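Local coordinates for septation protein imp2 (Schizosaccharomyces pombe, PDB 5C1F) that binds membrane phospholipids through its F-BAR domain, anchors cytoskeletal proteins to the membrane and is required for septation, where it takes part in disassembly of the medial ring, at residues A[126-131]-A[194-199]; A[134-139]-A[188-193]; A[273-278]-A[293-298]; A[83-88]-A[242-247]. One frame throughout, in Å; residues are numbered along the deposited sequence. Where two conformers were deposited one is given.

Interaction 1: residues A[126-131]-A[194-199]; sequences HKDKLS and RDSYAR
K129 lays its aliphatic chain against the ring of Y197, and just beside it S196 presses on the K129 backbone. With CG anti to the backbone N (chi1 177°) and the rest of the chain extended, K129 brings CE over one face of the ring, 3.5 Å from Y197 CZ and displaced toward the rim. This is a CH-pi contact. The ammonium lies farther off: K129 NZ is 4.8 Å from the Y197 ring centroid, an off-centre cation-pi pair, while its salt bridge goes to D17 and W200 offers it a second aromatic ring. The two segments belong to the long helices 69-155 and 162-252 of the F-BAR domain, which run antiparallel here at 153° with their axes 9.1 Å apart. S196 sits where the backbones are nearest, its OG 3.2 Å from K129 CA. That hydroxyl donates to D128 OD2 over 3.2 Å, arriving on the anti side of the carboxylate. R199 NH2 reaches the same oxygen, D128 OD2, at 3.3 Å in a weak, bent salt bridge, with OD2 at the guanidinium edge and the two planes 50° apart. On the Y197 side, Q275 of the second subunit packs against the tyrosine.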
loop_
_atom_site.group_PDB
_atom_site.type_symbol
_atom_site.label_atom_id
_atom_site.label_comp_id
_atom_site.label_asym_id
_atom_site.label_seq_id
_atom_site.Cartn_x
_atom_site.Cartn_y
_atom_site.Cartn_z
ATOM N N HIS A 126 35.515 5.672 -39.423
ATOM C CA HIS A 126 34.943 4.611 -40.241
ATOM C C HIS A 126 34.604 5.102 -41.650
ATOM O O HIS A 126 34.831 4.392 -42.630
ATOM C CB HIS A 126 33.696 4.040 -39.567
ATOM C CG HIS A 126 33.190 2.781 -40.199
ATOM N ND1 HIS A 126 32.043 2.741 -40.962
ATOM C CD2 HIS A 126 33.675 1.519 -40.181
ATOM C CE1 HIS A 126 31.843 1.505 -41.385
ATOM N NE2 HIS A 126 32.820 0.744 -40.926
ATOM N N LYS A 127 34.064 6.314 -41.746
ATOM C CA LYS A 127 33.731 6.897 -43.043
ATOM C C LYS A 127 34.981 7.120 -43.884
ATOM O O LYS A 127 34.964 6.910 -45.099
ATOM C CB LYS A 127 32.976 8.216 -42.876
ATOM C CG LYS A 127 31.474 8.058 -42.677
ATOM C CD LYS A 127 30.779 9.414 -42.636
ATOM C CE LYS A 127 29.267 9.272 -42.516
ATOM N NZ LYS A 127 28.876 8.586 -41.257
ATOM N N ASP A 128 36.061 7.546 -43.235
ATOM C CA ASP A 128 37.328 7.757 -43.925
ATOM C C ASP A 128 37.912 6.427 -44.390
ATOM O O ASP A 128 38.489 6.341 -45.473
ATOM C CB ASP A 128 38.325 8.486 -43.020
ATOM C CG ASP A 128 39.617 8.838 -43.737
ATOM O OD1 ASP A 128 39.631 9.841 -44.482
ATOM O OD2 ASP A 128 40.622 8.119 -43.550
ATOM N N LYS A 129 37.752 5.392 -43.570
ATOM C CA LYS A 129 38.234 4.058 -43.912
ATOM C C LYS A 129 37.559 3.543 -45.177
ATOM O O LYS A 129 38.218 3.033 -46.081
ATOM C CB LYS A 129 37.997 3.082 -42.761
ATOM C CG LYS A 129 38.409 1.650 -43.073
ATOM C CD LYS A 129 37.789 0.671 -42.090
ATOM C CE LYS A 129 38.023 -0.770 -42.522
ATOM N NZ LYS A 129 37.241 -1.739 -41.702
ATOM N N LEU A 130 36.240 3.683 -45.239
ATOM C CA LEU A 130 35.501 3.259 -46.419
ATOM C C LEU A 130 35.802 4.176 -47.601
ATOM O O LEU A 130 35.829 3.730 -48.748
ATOM C CB LEU A 130 33.998 3.226 -46.130
ATOM C CG LEU A 130 33.565 2.250 -45.029
ATOM C CD1 LEU A 130 32.060 2.312 -44.801
ATOM C CD2 LEU A 130 34.005 0.829 -45.359
ATOM N N SER A 131 36.041 5.453 -47.317
ATOM C CA SER A 131 36.345 6.420 -48.366
ATOM C C SER A 131 37.657 6.089 -49.073
ATOM O O SER A 131 37.722 6.096 -50.305
ATOM C CB SER A 131 36.407 7.835 -47.795
ATOM O OG SER A 131 36.685 8.780 -48.814
ATOM N N ARG A 194 46.236 1.867 -46.129
ATOM C CA ARG A 194 46.983 1.211 -45.068
ATOM C C ARG A 194 46.974 2.066 -43.811
ATOM O O ARG A 194 46.750 1.563 -42.709
ATOM C CB ARG A 194 48.426 0.927 -45.504
ATOM C CG ARG A 194 49.391 0.694 -44.325
ATOM C CD ARG A 194 50.753 0.189 -44.735
ATOM N NE ARG A 194 51.356 0.911 -45.847
ATOM C CZ ARG A 194 51.825 2.156 -45.774
ATOM N NH1 ARG A 194 51.744 2.852 -44.645
ATOM N NH2 ARG A 194 52.355 2.733 -46.845
ATOM N N ASP A 195 47.219 3.360 -43.984
ATOM C CA ASP A 195 47.259 4.282 -42.857
ATOM C C ASP A 195 45.886 4.376 -42.198
ATOM O O ASP A 195 45.776 4.433 -40.975
ATOM C CB ASP A 195 47.723 5.669 -43.306
ATOM C CG ASP A 195 49.140 5.665 -43.844
ATOM O OD1 ASP A 195 49.893 4.716 -43.539
ATOM O OD2 ASP A 195 49.503 6.616 -44.570
ATOM N N SER A 196 44.842 4.388 -43.021
ATOM C CA SER A 196 43.475 4.500 -42.530
ATOM C C SER A 196 43.069 3.264 -41.729
ATOM O O SER A 196 42.419 3.375 -40.689
ATOM C CB SER A 196 42.512 4.720 -43.699
ATOM O OG SER A 196 41.203 4.994 -43.236
ATOM N N TYR A 197 43.462 2.089 -42.215
ATOM C CA TYR A 197 43.216 0.837 -41.504
ATOM C C TYR A 197 43.966 0.792 -40.177
ATOM O O TYR A 197 43.445 0.293 -39.178
ATOM C CB TYR A 197 43.618 -0.362 -42.366
ATOM C CG TYR A 197 42.497 -0.931 -43.204
ATOM C CD1 TYR A 197 41.850 -0.153 -44.153
ATOM C CD2 TYR A 197 42.097 -2.252 -43.056
ATOM C CE1 TYR A 197 40.826 -0.673 -44.925
ATOM C CE2 TYR A 197 41.075 -2.782 -43.823
ATOM C CZ TYR A 197 40.444 -1.987 -44.756
ATOM O OH TYR A 197 39.428 -2.506 -45.524
ATOM N N ALA A 198 45.195 1.301 -40.179
ATOM C CA ALA A 198 46.001 1.353 -38.966
ATOM C C ALA A 198 45.332 2.247 -37.933
ATOM O O ALA A 198 45.258 1.902 -36.754
ATOM C CB ALA A 198 47.403 1.850 -39.273
ATOM N N ARG A 199 44.839 3.395 -38.386
ATOM C CA ARG A 199 44.143 4.322 -37.505
ATOM C C ARG A 199 42.819 3.728 -37.040
ATOM O O ARG A 199 42.409 3.923 -35.894
ATOM C CB ARG A 199 43.909 5.663 -38.203
ATOM C CG ARG A 199 45.181 6.459 -38.451
ATOM C CD ARG A 199 44.871 7.898 -38.832
ATOM N NE ARG A 199 44.020 7.982 -40.014
ATOM C CZ ARG A 199 44.474 8.138 -41.253
ATOM N NH1 ARG A 199 45.778 8.234 -41.479
ATOM N NH2 ARG A 199 43.624 8.203 -42.270
#

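Interaction 2: residues A[134-139]-A[188-193]; sequences QALVKA and SAVAAV
L136 packing against A189, V190 and V193 makes this a purely apolar helix-to-helix contact, placed between helices 69-155 and 162-252 toward one end of the elongated chain. No hydrogen bond passes between the two segments, so the fit rests on apolar side chains packed against each other and against backbone. L136 is the large side chain, and three residues of the facing helix receive it. Its CG stands anti to the backbone N (chi1 175°), and from there the two methyls part company. CD1 goes to the A189-V190 side, 3.7 Å from A189 CB, and it also meets V190 twice, at the backbone N and at CG2. CD2 turns to V193, whose side chain crosses that of L136 at about a right angle. V193 CG2 also comes within 3.6 Å of L136 CB, so this one methyl touches both the root and a branch of the leucine.

In the F-BAR domain these two long helices run side by side in opposite directions, here at 161°, and the alanines A139 and A189 are consistent with a close approach. The axes are 8.7 Å apart, and the CA atoms of L136 and A189 approach to 4.9 Å. One turn further along helix 69-155, A139 meets A189 methyl to methyl, CB to CB at 3.9 Å. A189 CB thus touches both L136 CD1 and A139 CB, with the backbone oxygen of A135 a little farther off. P277 of the second subunit packs on L136, V190 and V193, bringing the dimer partner onto the same apolar patch.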
loop_
_atom_site.group_PDB
_atom_site.type_symbol
_atom_site.label_atom_id
_atom_site.label_comp_id
_atom_site.label_asym_id
_atom_site.label_seq_id
_atom_site.Cartn_x
_atom_site.Cartn_y
_atom_site.Cartn_z
ATOM N N GLN A 134 37.285 2.831 -51.200
ATOM C CA GLN A 134 36.650 3.112 -52.485
ATOM C C GLN A 134 37.663 3.688 -53.466
ATOM O O GLN A 134 37.703 3.295 -54.630
ATOM C CB GLN A 134 35.480 4.082 -52.318
ATOM C CG GLN A 134 34.293 3.508 -51.569
ATOM C CD GLN A 134 33.254 4.560 -51.237
ATOM O OE1 GLN A 134 33.100 4.952 -50.080
ATOM N NE2 GLN A 134 32.532 5.023 -52.251
ATOM N N ALA A 135 38.478 4.624 -52.984
ATOM C CA ALA A 135 39.501 5.254 -53.809
ATOM C C ALA A 135 40.534 4.234 -54.259
ATOM O O ALA A 135 41.080 4.332 -55.359
ATOM C CB ALA A 135 40.172 6.390 -53.052
ATOM N N LEU A 136 40.798 3.254 -53.403
ATOM C CA LEU A 136 41.746 2.199 -53.731
ATOM C C LEU A 136 41.222 1.318 -54.859
ATOM O O LEU A 136 41.954 0.992 -55.791
ATOM C CB LEU A 136 42.049 1.349 -52.500
ATOM C CG LEU A 136 42.945 0.137 -52.751
ATOM C CD1 LEU A 136 44.240 0.564 -53.408
ATOM C CD2 LEU A 136 43.225 -0.583 -51.450
ATOM N N VAL A 137 39.952 0.937 -54.763
ATOM C CA VAL A 137 39.317 0.106 -55.777
ATOM C C VAL A 137 39.245 0.846 -57.113
ATOM O O VAL A 137 39.535 0.279 -58.165
ATOM C CB VAL A 137 37.905 -0.330 -55.335
ATOM C CG1 VAL A 137 37.168 -1.014 -56.475
ATOM C CG2 VAL A 137 37.996 -1.248 -54.127
ATOM N N LYS A 138 38.875 2.120 -57.058
ATOM C CA LYS A 138 38.813 2.956 -58.249
ATOM C C LYS A 138 40.182 3.095 -58.913
ATOM O O LYS A 138 40.286 3.097 -60.142
ATOM C CB LYS A 138 38.257 4.340 -57.899
ATOM C CG LYS A 138 38.089 5.261 -59.095
ATOM C CD LYS A 138 37.564 6.626 -58.676
ATOM C CE LYS A 138 37.432 7.558 -59.873
ATOM N NZ LYS A 138 36.900 8.894 -59.482
ATOM N N ALA A 139 41.229 3.207 -58.099
ATOM C CA ALA A 139 42.588 3.358 -58.615
ATOM C C ALA A 139 43.130 2.028 -59.123
ATOM O O ALA A 139 43.815 1.973 -60.143
ATOM C CB ALA A 139 43.503 3.929 -57.545
ATOM N N SER A 188 49.702 5.029 -54.284
ATOM C CA SER A 188 49.333 6.058 -53.321
ATOM C C SER A 188 48.060 5.650 -52.598
ATOM O O SER A 188 47.928 5.849 -51.390
ATOM C CB SER A 188 49.140 7.409 -54.010
ATOM O OG SER A 188 50.353 7.869 -54.578
ATOM N N ALA A 189 47.128 5.069 -53.349
ATOM C CA ALA A 189 45.860 4.615 -52.794
ATOM C C ALA A 189 46.086 3.474 -51.813
ATOM O O ALA A 189 45.444 3.412 -50.768
ATOM C CB ALA A 189 44.911 4.186 -53.902
ATOM N N VAL A 190 47.004 2.574 -52.156
ATOM C CA VAL A 190 47.389 1.488 -51.261
ATOM C C VAL A 190 47.967 2.041 -49.956
ATOM O O VAL A 190 47.609 1.591 -48.867
ATOM C CB VAL A 190 48.419 0.548 -51.925
ATOM C CG1 VAL A 190 48.929 -0.483 -50.928
ATOM C CG2 VAL A 190 47.814 -0.132 -53.141
ATOM N N ALA A 191 48.851 3.027 -50.072
ATOM C CA ALA A 191 49.486 3.626 -48.903
ATOM C C ALA A 191 48.463 4.305 -47.995
ATOM O O ALA A 191 48.490 4.132 -46.775
ATOM C CB ALA A 191 50.554 4.621 -49.332
ATOM N N ALA A 192 47.559 5.072 -48.598
ATOM C CA ALA A 192 46.564 5.827 -47.842
ATOM C C ALA A 192 45.565 4.916 -47.124
ATOM O O ALA A 192 45.150 5.205 -46.001
ATOM C CB ALA A 192 45.835 6.792 -48.762
ATOM N N VAL A 193 45.183 3.817 -47.768
ATOM C CA VAL A 193 44.268 2.855 -47.158
ATOM C C VAL A 193 44.940 2.122 -45.997
ATOM O O VAL A 193 44.293 1.781 -45.010
ATOM C CB VAL A 193 43.748 1.831 -48.197
ATOM C CG1 VAL A 193 42.947 0.725 -47.526
ATOM C CG2 VAL A 193 42.890 2.528 -49.234
#

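Interaction 3: residues A[273-278]-A[293-298]; sequences IPQPPK and ELVQAN
Q275 folds back over E293, its opposite number in a short antiparallel pairing, and over V295, which pairs with I273. Q275 CB already touches the E293 carbonyl oxygen and CG; Q275 CG then lies 3.7 Å from E293 CG and meets the same oxygen. The chain bends at chi2 (-59°), which carries CD over V295, with Q275 CD 3.5 Å from V295 CG2. OE1 sits farther from that same methyl. At the tip, NE2 passes over V295 CB and donates to its own strand, Q275 NE2 to I273 O at 3.0 Å and nearly straight. I273 O also accepts from V295 N at 3.0 Å, and the two donors come from opposite faces of the carbonyl plane, so one oxygen is gripped twice. I273 N to V295 O completes the hydrogen-bonded pair, and Q275 N to E293 O, 2.9 Å, adds a third backbone bond. P274 and L294 form the non-hydrogen-bonded pair, L294 CD2 resting 3.7 Å from P274 CA. The two-stranded sheet of 272-274 and 294-296 follows helix 256-267, near the C-terminal end of the model, where P276 and P277 pack on Y197 and L136 in the long helices of the second subunit.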
loop_
_atom_site.group_PDB
_atom_site.type_symbol
_atom_site.label_atom_id
_atom_site.label_comp_id
_atom_site.label_asym_id
_atom_site.label_seq_id
_atom_site.Cartn_x
_atom_site.Cartn_y
_atom_site.Cartn_z
ATOM N N ILE A 273 -31.043 4.151 46.255
ATOM C CA ILE A 273 -32.231 3.434 45.814
ATOM C C ILE A 273 -33.492 4.131 46.312
ATOM O O ILE A 273 -33.667 4.321 47.518
ATOM C CB ILE A 273 -32.232 1.974 46.314
ATOM C CG1 ILE A 273 -30.885 1.308 46.032
ATOM C CG2 ILE A 273 -33.371 1.191 45.675
ATOM C CD1 ILE A 273 -30.782 -0.101 46.571
ATOM N N PRO A 274 -34.373 4.528 45.381
ATOM C CA PRO A 274 -35.650 5.141 45.761
ATOM C C PRO A 274 -36.540 4.177 46.544
ATOM O O PRO A 274 -36.720 3.031 46.136
ATOM C CB PRO A 274 -36.285 5.509 44.412
ATOM C CG PRO A 274 -35.578 4.678 43.404
ATOM C CD PRO A 274 -34.189 4.485 43.922
ATOM N N GLN A 275 -37.076 4.648 47.667
ATOM C CA GLN A 275 -37.948 3.839 48.509
ATOM C C GLN A 275 -39.407 4.099 48.164
ATOM O O GLN A 275 -39.776 5.228 47.840
ATOM C CB GLN A 275 -37.695 4.135 49.990
ATOM C CG GLN A 275 -36.263 3.888 50.430
ATOM C CD GLN A 275 -35.826 2.455 50.207
ATOM O OE1 GLN A 275 -36.327 1.535 50.854
ATOM N NE2 GLN A 275 -34.893 2.257 49.283
ATOM N N PRO A 276 -40.242 3.048 48.229
ATOM C CA PRO A 276 -41.676 3.183 47.958
ATOM C C PRO A 276 -42.342 4.201 48.876
ATOM O O PRO A 276 -41.949 4.326 50.039
ATOM C CB PRO A 276 -42.220 1.773 48.220
ATOM C CG PRO A 276 -41.187 1.114 49.080
ATOM C CD PRO A 276 -39.884 1.672 48.608
ATOM N N PRO A 277 -43.341 4.931 48.356
ATOM C CA PRO A 277 -44.054 5.936 49.150
ATOM C C PRO A 277 -44.777 5.292 50.326
ATOM O O PRO A 277 -45.332 4.202 50.188
ATOM C CB PRO A 277 -45.049 6.540 48.151
ATOM C CG PRO A 277 -44.512 6.185 46.800
ATOM C CD PRO A 277 -43.850 4.856 46.977
ATOM N N LYS A 278 -44.762 5.966 51.470
ATOM C CA LYS A 278 -45.344 5.419 52.686
ATOM C C LYS A 278 -46.760 5.938 52.921
ATOM O O LYS A 278 -47.226 6.842 52.226
ATOM C CB LYS A 278 -44.452 5.749 53.883
ATOM C CG LYS A 278 -44.111 7.226 54.002
ATOM C CD LYS A 278 -42.894 7.445 54.885
ATOM C CE LYS A 278 -42.622 8.927 55.099
ATOM N NZ LYS A 278 -43.711 9.579 55.882
ATOM N N GLU A 293 -37.412 9.163 49.469
ATOM C CA GLU A 293 -36.461 8.612 50.423
ATOM C C GLU A 293 -35.446 7.752 49.683
ATOM O O GLU A 293 -35.810 6.987 48.791
ATOM C CB GLU A 293 -37.193 7.795 51.492
ATOM C CG GLU A 293 -36.298 6.973 52.408
ATOM C CD GLU A 293 -35.975 7.681 53.709
ATOM O OE1 GLU A 293 -36.319 8.875 53.845
ATOM O OE2 GLU A 293 -35.382 7.039 54.601
ATOM N N LEU A 294 -34.174 7.888 50.039
ATOM C CA LEU A 294 -33.127 7.112 49.389
ATOM C C LEU A 294 -32.357 6.257 50.391
ATOM O O LEU A 294 -31.946 6.737 51.446
ATOM C CB LEU A 294 -32.159 8.034 48.641
ATOM C CG LEU A 294 -32.740 8.892 47.514
ATOM C CD1 LEU A 294 -31.641 9.692 46.824
ATOM C CD2 LEU A 294 -33.494 8.025 46.516
ATOM N N VAL A 295 -32.181 4.984 50.057
ATOM C CA VAL A 295 -31.308 4.100 50.816
ATOM C C VAL A 295 -30.113 3.718 49.951
ATOM O O VAL A 295 -30.283 3.188 48.854
ATOM C CB VAL A 295 -32.036 2.827 51.286
ATOM C CG1 VAL A 295 -31.044 1.828 51.860
ATOM C CG2 VAL A 295 -33.111 3.174 52.307
ATOM N N GLN A 296 -28.911 4.002 50.445
ATOM C CA GLN A 296 -27.682 3.773 49.686
ATOM C C GLN A 296 -27.515 2.311 49.276
ATOM O O GLN A 296 -27.605 1.407 50.108
ATOM C CB GLN A 296 -26.466 4.230 50.498
ATOM C CG GLN A 296 -25.136 4.094 49.765
ATOM C CD GLN A 296 -23.963 4.632 50.567
ATOM O OE1 GLN A 296 -24.139 5.199 51.646
ATOM N NE2 GLN A 296 -22.757 4.453 50.042
ATOM N N ALA A 297 -27.279 2.093 47.985
ATOM C CA ALA A 297 -27.047 0.754 47.451
ATOM C C ALA A 297 -25.772 0.154 48.037
ATOM O O ALA A 297 -24.784 0.859 48.249
ATOM C CB ALA A 297 -26.969 0.794 45.935
ATOM N N ASN A 298 -25.794 -1.149 48.295
ATOM C CA ASN A 298 -24.678 -1.807 48.963
ATOM C C ASN A 298 -24.563 -3.274 48.564
ATOM O O ASN A 298 -24.334 -4.144 49.407
ATOM C CB ASN A 298 -24.831 -1.680 50.484
ATOM C CG ASN A 298 -23.533 -1.928 51.229
ATOM O OD1 ASN A 298 -22.443 -1.678 50.710
ATOM N ND2 ASN A 298 -23.644 -2.421 52.457
#

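Interaction 4: residues A[83-88]-A[242-247]; sequences DNMAKS and QACERI
The long antiparallel helices of the F-BAR domain, 69-155 and 162-252, meet through M85, which reaches across to A243, C244 and I247. The two segments are almost exactly antiparallel, at 173°, but their axes stand 10.2 Å apart, so side chains and not backbones bridge the gap. The CA atoms of M85 and A243, the nearest pair, are still 6.9 Å from each other.

M85 does most of the bridging. Its CG lies anti to the carbonyl carbon (chi1 -73°), within 3.8 Å of A243 CB. The bend at chi3 then swings CE back toward the same alanine, so that A243 CB touches both ends of the thioether arm. The terminal methyl reaches farther still: M85 CE comes 4.2 Å from C244 SG and 4.3 Å from I247 CD1, two looser apolar contacts. M55 of helix 18-59 also touches the methionine, and I233 of the second subunit packs on it as well, placing this residue where helix 18-59 and the dimer partner both meet the pair.

Beside this apolar patch, N84 and R246 come together without bonding. N84 ND2 and R246 NH2 are 4.1 Å apart, their side chains crossing at about a right angle. Each is drawn instead to E81: R246 by a salt bridge, N84 by a hydrogen bond. Two neighbouring donor groups have no bond to make with each other, and the shared acid probably offsets the arginine's charge, leaving dispersion between methyl, methylene and sulphur groups to carry the contact itself.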
loop_
_atom_site.group_PDB
_atom_site.type_symbol
_atom_site.label_atom_id
_atom_site.label_comp_id
_atom_site.label_asym_id
_atom_site.label_seq_id
_atom_site.Cartn_x
_atom_site.Cartn_y
_atom_site.Cartn_z
ATOM N N ASP A 83 -1.924 6.862 10.552
ATOM C CA ASP A 83 -1.460 8.090 9.916
ATOM C C ASP A 83 0.056 8.063 9.741
ATOM O O ASP A 83 0.574 8.479 8.705
ATOM C CB ASP A 83 -1.881 9.313 10.735
ATOM C CG ASP A 83 -1.774 10.611 9.950
ATOM O OD1 ASP A 83 -1.739 10.562 8.702
ATOM O OD2 ASP A 83 -1.739 11.684 10.587
ATOM N N ASN A 84 0.766 7.566 10.752
ATOM C CA ASN A 84 2.219 7.437 10.663
ATOM C C ASN A 84 2.622 6.464 9.562
ATOM O O ASN A 84 3.639 6.643 8.896
ATOM C CB ASN A 84 2.808 6.987 11.999
ATOM C CG ASN A 84 2.909 8.118 12.997
ATOM O OD1 ASN A 84 3.007 9.288 12.616
ATOM N ND2 ASN A 84 2.890 7.780 14.282
ATOM N N MET A 85 1.813 5.432 9.373
ATOM C CA MET A 85 2.061 4.483 8.303
ATOM C C MET A 85 1.830 5.146 6.944
ATOM O O MET A 85 2.583 4.914 6.001
ATOM C CB MET A 85 1.180 3.246 8.473
ATOM C CG MET A 85 1.633 2.342 9.616
ATOM S SD MET A 85 0.681 0.816 9.756
ATOM C CE MET A 85 -0.208 1.105 11.278
ATOM N N ALA A 86 0.804 5.988 6.860
ATOM C CA ALA A 86 0.528 6.748 5.643
ATOM C C ALA A 86 1.694 7.665 5.280
ATOM O O ALA A 86 2.143 7.681 4.136
ATOM C CB ALA A 86 -0.753 7.561 5.800
ATOM N N LYS A 87 2.173 8.428 6.262
ATOM C CA LYS A 87 3.301 9.340 6.071
ATOM C C LYS A 87 4.532 8.610 5.552
ATOM O O LYS A 87 5.241 9.106 4.674
ATOM C CB LYS A 87 3.658 10.047 7.380
ATOM C CG LYS A 87 2.538 10.846 8.008
ATOM C CD LYS A 87 2.934 11.307 9.405
ATOM C CE LYS A 87 1.764 11.928 10.149
ATOM N NZ LYS A 87 2.136 12.315 11.539
ATOM N N SER A 88 4.787 7.437 6.122
ATOM C CA SER A 88 5.920 6.620 5.720
ATOM C C SER A 88 5.758 6.173 4.272
ATOM O O SER A 88 6.660 6.351 3.456
ATOM C CB SER A 88 6.066 5.409 6.645
ATOM O OG SER A 88 7.064 4.515 6.178
ATOM N N GLN A 242 6.879 -1.129 13.242
ATOM C CA GLN A 242 7.138 -0.356 14.455
ATOM C C GLN A 242 5.874 0.365 14.903
ATOM O O GLN A 242 5.606 0.475 16.101
ATOM C CB GLN A 242 8.271 0.652 14.243
ATOM C CG GLN A 242 9.655 0.033 14.124
ATOM C CD GLN A 242 10.072 -0.727 15.370
ATOM O OE1 GLN A 242 10.350 -0.131 16.411
ATOM N NE2 GLN A 242 10.119 -2.050 15.268
ATOM N N ALA A 243 5.094 0.849 13.940
ATOM C CA ALA A 243 3.836 1.522 14.245
ATOM C C ALA A 243 2.831 0.549 14.858
ATOM O O ALA A 243 2.120 0.893 15.807
ATOM C CB ALA A 243 3.258 2.165 12.991
ATOM N N CYS A 244 2.779 -0.663 14.313
ATOM C CA CYS A 244 1.905 -1.705 14.839
ATOM C C CYS A 244 2.286 -2.068 16.262
ATOM O O CYS A 244 1.421 -2.291 17.104
ATOM C CB CYS A 244 1.959 -2.954 13.960
ATOM S SG CYS A 244 1.182 -2.735 12.358
ATOM N N GLU A 245 3.590 -2.127 16.516
ATOM C CA GLU A 245 4.092 -2.498 17.828
ATOM C C GLU A 245 3.685 -1.453 18.858
ATOM O O GLU A 245 3.350 -1.788 19.994
ATOM C CB GLU A 245 5.611 -2.660 17.798
ATOM C CG GLU A 245 6.157 -3.487 18.951
ATOM C CD GLU A 245 5.758 -4.948 18.861
ATOM O OE1 GLU A 245 6.099 -5.600 17.848
ATOM O OE2 GLU A 245 5.101 -5.447 19.799
ATOM N N ARG A 246 3.697 -0.186 18.456
ATOM C CA ARG A 246 3.297 0.888 19.357
ATOM C C ARG A 246 1.801 0.810 19.680
ATOM O O ARG A 246 1.388 1.119 20.800
ATOM C CB ARG A 246 3.660 2.255 18.766
ATOM C CG ARG A 246 5.167 2.517 18.731
ATOM C CD ARG A 246 5.517 3.970 18.398
ATOM N NE ARG A 246 5.127 4.354 17.043
ATOM C CZ ARG A 246 5.894 4.202 15.967
ATOM N NH1 ARG A 246 7.102 3.665 16.079
ATOM N NH2 ARG A 246 5.449 4.584 14.776
ATOM N N ILE A 247 0.992 0.379 18.714
ATOM C CA ILE A 247 -0.433 0.175 18.963
ATOM C C ILE A 247 -0.623 -0.923 20.007
ATOM O O ILE A 247 -1.379 -0.760 20.964
ATOM C CB ILE A 247 -1.204 -0.198 17.679
ATOM C CG1 ILE A 247 -1.122 0.935 16.656
ATOM C CG2 ILE A 247 -2.656 -0.504 18.005
ATOM C CD1 ILE A 247 -1.703 0.593 15.296
#

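How the interactions relate
Interactions 1, 2 and 4 all join helix 69-155 to helix 162-252, nested along the chain: interaction 2 lies inside the loop closed by interaction 1, which lies inside that of interaction 4. Interactions 1 and 2 adjoin, their centres 10 Å apart, whereas the centre of interaction 4 is about 67 Å from that of interaction 1, beyond the chain's centre. One helix pair is thus sampled at widely separated points of a long, thin F-BAR domain. Interaction 3 comes later in sequence, its centre 119 Å from that of interaction 1 within the chain. Yet in the dimer it meets the second subunit's copies of interactions 1 and 2, so the C-terminal segment ties the two subunits together.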